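Local coordinates for protein melanophilin (PDB 2ZET) that links melanosome-bound RAB27A to the motor protein MYO5A, serving as a Rab effector in melanosome transport, at residues L43-R57 with C111-S124. Numbering follows the deposited sequence.
With ZN (zinc ion), chain G.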
loop_
_atom_site.group_PDB
_atom_site.type_symbol
_atom_site.label_atom_id
_atom_site.label_comp_id
_atom_site.label_asym_id
_atom_site.label_seq_id
_atom_site.Cartn_x
_atom_site.Cartn_y
_atom_site.Cartn_z
ATOM N N LEU B 43 -0.282 14.992 -4.193
ATOM C CA LEU B 43 0.390 15.588 -3.038
ATOM C C LEU B 43 0.663 17.075 -3.245
ATOM O O LEU B 43 0.575 17.858 -2.306
ATOM C CB LEU B 43 1.706 14.864 -2.739
ATOM C CG LEU B 43 1.620 13.501 -2.054
ATOM C CD1 LEU B 43 3.017 12.927 -1.901
ATOM C CD2 LEU B 43 0.964 13.640 -0.695
ATOM N N GLN B 44 1.013 17.455 -4.470
ATOM C CA GLN B 44 1.261 18.856 -4.784
ATOM C C GLN B 44 -0.005 19.622 -4.429
ATOM O O GLN B 44 0.015 20.507 -3.577
ATOM C CB GLN B 44 1.531 19.023 -6.275
ATOM C CG GLN B 44 2.977 19.145 -6.673
ATOM C CD GLN B 44 3.165 18.988 -8.183
ATOM O OE1 GLN B 44 2.348 19.469 -8.973
ATOM N NE2 GLN B 44 4.251 18.323 -8.588
ATOM N N GLY B 45 -1.101 19.265 -5.102
ATOM C CA GLY B 45 -2.391 19.894 -4.876
ATOM C C GLY B 45 -2.702 20.107 -3.407
ATOM O O GLY B 45 -3.040 21.213 -2.998
ATOM N N LEU B 46 -2.583 19.059 -2.601
ATOM C CA LEU B 46 -2.855 19.182 -1.177
ATOM C C LEU B 46 -1.910 20.155 -0.513
ATOM O O LEU B 46 -2.321 20.955 0.318
ATOM C CB LEU B 46 -2.731 17.831 -0.484
ATOM C CG LEU B 46 -3.723 16.750 -0.904
ATOM C CD1 LEU B 46 -3.507 15.529 -0.025
ATOM C CD2 LEU B 46 -5.143 17.271 -0.775
ATOM N N LYS B 47 -0.634 20.074 -0.856
ATOM C CA LYS B 47 0.333 20.979 -0.270
ATOM C C LYS B 47 -0.049 22.374 -0.704
ATOM O O LYS B 47 0.222 23.356 -0.012
ATOM C CB LYS B 47 1.750 20.635 -0.726
ATOM C CG LYS B 47 2.284 19.370 -0.081
ATOM C CD LYS B 47 3.757 19.149 -0.362
ATOM C CE LYS B 47 4.292 17.994 0.483
ATOM N NZ LYS B 47 5.764 17.791 0.389
ATOM N N GLY B 48 -0.709 22.457 -1.852
ATOM C CA GLY B 48 -1.147 23.745 -2.349
ATOM C C GLY B 48 -2.306 24.254 -1.515
ATOM O O GLY B 48 -2.394 25.434 -1.190
ATOM N N LYS B 49 -3.211 23.358 -1.162
ATOM C CA LYS B 49 -4.328 23.770 -0.360
ATOM C C LYS B 49 -3.888 24.197 1.032
ATOM O O LYS B 49 -4.447 25.142 1.584
ATOM C CB LYS B 49 -5.358 22.653 -0.291
ATOM C CG LYS B 49 -6.014 22.427 -1.631
ATOM C CD LYS B 49 -7.179 21.464 -1.576
ATOM C CE LYS B 49 -7.632 21.147 -2.992
ATOM N NZ LYS B 49 -8.787 20.214 -3.026
ATOM N N ILE B 50 -2.882 23.540 1.602
ATOM C CA ILE B 50 -2.448 23.933 2.936
ATOM C C ILE B 50 -1.808 25.312 2.974
ATOM O O ILE B 50 -1.934 26.013 3.972
ATOM C CB ILE B 50 -1.454 22.940 3.562
ATOM C CG1 ILE B 50 -2.115 21.573 3.740
ATOM C CG2 ILE B 50 -0.985 23.460 4.930
ATOM C CD1 ILE B 50 -1.160 20.495 4.250
ATOM N N GLN B 51 -1.115 25.703 1.908
ATOM C CA GLN B 51 -0.487 27.024 1.885
ATOM C C GLN B 51 -1.547 28.100 1.694
ATOM O O GLN B 51 -1.536 29.115 2.380
ATOM C CB GLN B 51 0.561 27.124 0.772
ATOM C CG GLN B 51 1.731 26.165 0.959
ATOM C CD GLN B 51 2.680 26.117 -0.241
ATOM O OE1 GLN B 51 2.262 26.332 -1.387
ATOM N NE2 GLN B 51 3.959 25.807 0.017
ATOM N N LYS B 52 -2.472 27.878 0.771
ATOM C CA LYS B 52 -3.513 28.856 0.548
ATOM C C LYS B 52 -4.259 29.108 1.844
ATOM O O LYS B 52 -4.267 30.225 2.349
ATOM C CB LYS B 52 -4.472 28.370 -0.527
ATOM C CG LYS B 52 -5.429 29.439 -1.025
ATOM C CD LYS B 52 -5.836 29.156 -2.462
ATOM C CE LYS B 52 -6.755 30.217 -3.015
ATOM N NZ LYS B 52 -7.092 29.933 -4.433
ATOM N N GLU B 53 -4.871 28.067 2.399
ATOM C CA GLU B 53 -5.614 28.229 3.649
ATOM C C GLU B 53 -4.752 28.799 4.747
ATOM O O GLU B 53 -5.217 29.610 5.536
ATOM C CB GLU B 53 -6.206 26.901 4.134
ATOM C CG GLU B 53 -7.618 26.585 3.616
ATOM C CD GLU B 53 -8.709 27.461 4.221
ATOM O OE1 GLU B 53 -8.979 28.576 3.712
ATOM O OE2 GLU B 53 -9.299 27.021 5.223
ATOM N N SER B 54 -3.495 28.384 4.806
ATOM C CA SER B 54 -2.609 28.874 5.853
ATOM C C SER B 54 -2.317 30.358 5.725
ATOM O O SER B 54 -2.235 31.053 6.732
ATOM C CB SER B 54 -1.298 28.102 5.845
ATOM O OG SER B 54 -0.633 28.278 4.610
ATOM N N SER B 55 -2.162 30.855 4.503
ATOM C CA SER B 55 -1.879 32.277 4.338
ATOM C C SER B 55 -3.136 33.099 4.622
ATOM O O SER B 55 -3.054 34.210 5.139
ATOM C CB SER B 55 -1.311 32.580 2.935
ATOM O OG SER B 55 -2.255 32.371 1.909
ATOM N N LYS B 56 -4.305 32.552 4.301
ATOM C CA LYS B 56 -5.543 33.263 4.590
ATOM C C LYS B 56 -5.564 33.544 6.084
ATOM O O LYS B 56 -5.932 34.622 6.507
ATOM C CB LYS B 56 -6.763 32.430 4.212
ATOM C CG LYS B 56 -8.048 32.961 4.808
ATOM C CD LYS B 56 -9.254 32.080 4.501
ATOM C CE LYS B 56 -9.803 32.336 3.101
ATOM N NZ LYS B 56 -11.165 31.742 2.913
ATOM N N ARG B 57 -5.158 32.566 6.883
ATOM C CA ARG B 57 -5.129 32.733 8.331
ATOM C C ARG B 57 -4.203 33.877 8.714
ATOM O O ARG B 57 -4.506 34.673 9.602
ATOM C CB ARG B 57 -4.639 31.453 9.025
ATOM C CG ARG B 57 -5.610 30.282 9.025
ATOM C CD ARG B 57 -5.081 29.136 9.881
ATOM N NE ARG B 57 -5.974 27.978 9.860
ATOM C CZ ARG B 57 -5.816 26.885 10.608
ATOM N NH1 ARG B 57 -4.788 26.793 11.448
ATOM N NH2 ARG B 57 -6.683 25.879 10.518
ATOM N N CYS B 111 -9.899 20.570 11.785
ATOM C CA CYS B 111 -10.359 21.505 10.753
ATOM C C CYS B 111 -9.866 21.041 9.387
ATOM O O CYS B 111 -8.755 20.520 9.280
ATOM C CB CYS B 111 -9.864 22.925 11.049
ATOM S SG CYS B 111 -8.087 23.155 11.147
ATOM N N ASP B 112 -10.682 21.219 8.346
ATOM C CA ASP B 112 -10.298 20.773 7.001
ATOM C C ASP B 112 -8.840 21.018 6.617
ATOM O O ASP B 112 -8.267 20.271 5.831
ATOM C CB ASP B 112 -11.239 21.348 5.938
ATOM C CG ASP B 112 -12.273 20.318 5.474
ATOM O OD1 ASP B 112 -11.843 19.213 5.077
ATOM O OD2 ASP B 112 -13.499 20.589 5.504
ATOM N N PRO B 113 -8.231 22.087 7.135
ATOM C CA PRO B 113 -6.832 22.293 6.777
ATOM C C PRO B 113 -5.969 21.313 7.565
ATOM O O PRO B 113 -5.210 20.546 6.986
ATOM C CB PRO B 113 -6.587 23.735 7.186
ATOM C CG PRO B 113 -7.886 24.360 6.906
ATOM C CD PRO B 113 -8.849 23.370 7.505
ATOM N N CYS B 114 -6.102 21.335 8.889
ATOM C CA CYS B 114 -5.329 20.442 9.752
ATOM C C CYS B 114 -5.452 18.982 9.325
ATOM O O CYS B 114 -4.522 18.194 9.518
ATOM C CB CYS B 114 -5.766 20.593 11.215
ATOM S SG CYS B 114 -5.144 22.087 12.078
ATOM N N HIS B 115 -6.600 18.626 8.746
ATOM C CA HIS B 115 -6.832 17.269 8.271
ATOM C C HIS B 115 -5.928 16.976 7.083
ATOM O O HIS B 115 -5.243 15.966 7.062
ATOM C CB HIS B 115 -8.292 17.080 7.868
ATOM C CG HIS B 115 -8.577 15.763 7.209
ATOM N ND1 HIS B 115 -8.800 15.641 5.853
ATOM C CD2 HIS B 115 -8.691 14.516 7.724
ATOM C CE1 HIS B 115 -9.041 14.375 5.562
ATOM N NE2 HIS B 115 -8.981 13.672 6.678
ATOM N N LEU B 116 -5.929 17.854 6.087
ATOM C CA LEU B 116 -5.070 17.658 4.916
ATOM C C LEU B 116 -3.619 17.668 5.387
ATOM O O LEU B 116 -2.801 16.864 4.953
ATOM C CB LEU B 116 -5.274 18.782 3.886
ATOM C CG LEU B 116 -6.643 18.929 3.208
ATOM C CD1 LEU B 116 -6.578 20.034 2.169
ATOM C CD2 LEU B 116 -7.049 17.611 2.544
ATOM N N ALA B 117 -3.317 18.592 6.289
ATOM C CA ALA B 117 -1.981 18.735 6.835
ATOM C C ALA B 117 -1.457 17.393 7.297
ATOM O O ALA B 117 -0.268 17.110 7.165
ATOM C CB ALA B 117 -2.000 19.714 8.002
ATOM N N ARG B 118 -2.354 16.571 7.835
ATOM C CA ARG B 118 -1.987 15.249 8.334
ATOM C C ARG B 118 -1.945 14.140 7.265
ATOM O O ARG B 118 -1.064 13.279 7.304
ATOM C CB ARG B 118 -2.924 14.859 9.473
ATOM C CG ARG B 118 -2.581 13.537 10.103
ATOM C CD ARG B 118 -3.397 13.290 11.353
ATOM N NE ARG B 118 -3.312 11.889 11.750
ATOM C CZ ARG B 118 -3.196 11.484 13.010
ATOM N NH1 ARG B 118 -3.151 12.386 13.987
ATOM N NH2 ARG B 118 -3.126 10.186 13.290
ATOM N N VAL B 119 -2.887 14.147 6.324
ATOM C CA VAL B 119 -2.895 13.153 5.258
ATOM C C VAL B 119 -1.571 13.288 4.510
ATOM O O VAL B 119 -0.955 12.296 4.107
ATOM C CB VAL B 119 -4.074 13.396 4.278
ATOM C CG1 VAL B 119 -3.905 12.585 2.990
ATOM C CG2 VAL B 119 -5.374 13.006 4.949
ATOM N N VAL B 120 -1.131 14.531 4.346
ATOM C CA VAL B 120 0.118 14.827 3.659
ATOM C C VAL B 120 1.354 14.316 4.389
ATOM O O VAL B 120 2.225 13.735 3.759
ATOM C CB VAL B 120 0.269 16.341 3.421
ATOM C CG1 VAL B 120 1.716 16.690 3.134
ATOM C CG2 VAL B 120 -0.602 16.756 2.249
ATOM N N LYS B 121 1.435 14.520 5.705
ATOM C CA LYS B 121 2.608 14.066 6.457
ATOM C C LYS B 121 2.706 12.561 6.487
ATOM O O LYS B 121 3.796 12.010 6.436
ATOM C CB LYS B 121 2.619 14.572 7.905
ATOM C CG LYS B 121 4.052 14.786 8.410
ATOM C CD LYS B 121 4.212 14.540 9.897
ATOM C CE LYS B 121 3.465 15.555 10.747
ATOM N NZ LYS B 121 3.465 15.194 12.202
ATOM N N ILE B 122 1.572 11.890 6.582
ATOM C CA ILE B 122 1.593 10.440 6.595
ATOM C C ILE B 122 1.657 9.945 5.152
ATOM O O ILE B 122 2.430 9.040 4.835
ATOM C CB ILE B 122 0.331 9.875 7.274
ATOM C CG1 ILE B 122 0.201 10.453 8.677
ATOM C CG2 ILE B 122 0.418 8.376 7.374
ATOM C CD1 ILE B 122 -1.126 10.170 9.319
ATOM N N GLY B 123 0.857 10.571 4.288
ATOM C CA GLY B 123 0.778 10.195 2.882
ATOM C C GLY B 123 2.042 10.256 2.039
ATOM O O GLY B 123 2.221 9.450 1.124
ATOM N N SER B 124 2.914 11.217 2.320
ATOM C CA SER B 124 4.152 11.357 1.569
ATOM C C SER B 124 5.036 10.130 1.782
ATOM O O SER B 124 5.675 9.650 0.857
ATOM C CB SER B 124 4.888 12.621 2.008
ATOM O OG SER B 124 5.213 12.553 3.385
HETATM ZN ZN ZN G . -6.902 23.231 13.228
#
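L46 packs against L116, V119 and V120 of helix 112-124. Its CB lies 3.6 Å from V120 CG2 as the two side chains slide past each other in opposite directions. Beyond CG, L46 CD1 lies 3.9 Å from V120 CG2 and also reaches V119 CG1, whereas CD2 meets L116 CD2, the two leucines crossing at about a right angle. A leucine suits the place because its fork serves two neighbouring turns of helix 112-124 at once.

The axes of the 43-57 and 112-124 segments run roughly antiparallel, at 144°, and approach to 9.4 Å. One turn on, with CG1 anti to the carbonyl carbon and the chain extended beyond it (chi2 175°), I50 lays CD1 over the A117 backbone. The single methyl of A117 suits a place where I50 packs beside the helix backbone; A117 CB lies 3.9 Å from I50 CD1. L116 CD1 packs 3.8 Å from K49 CB, using the aliphatic base of the lysine. Toward the zinc finger, P113 offers CG to the bent side chain of E53.

R57 extends from CG to NE and brings NH2 near C111 SG, which lies at the edge of the guanidinium and in its plane. That sulfur also caps the helix, accepting from C114 N, while C111 and C114 bind the zinc ion together with C88 and C91. An apolar seam thus joins helix 19-60 to helix 112-124, and R57 extends the contact to the zinc site of the FYVE-type finger, where the arginine's positive charge probably offsets some of the negative charge of the zinc-bound thiolates.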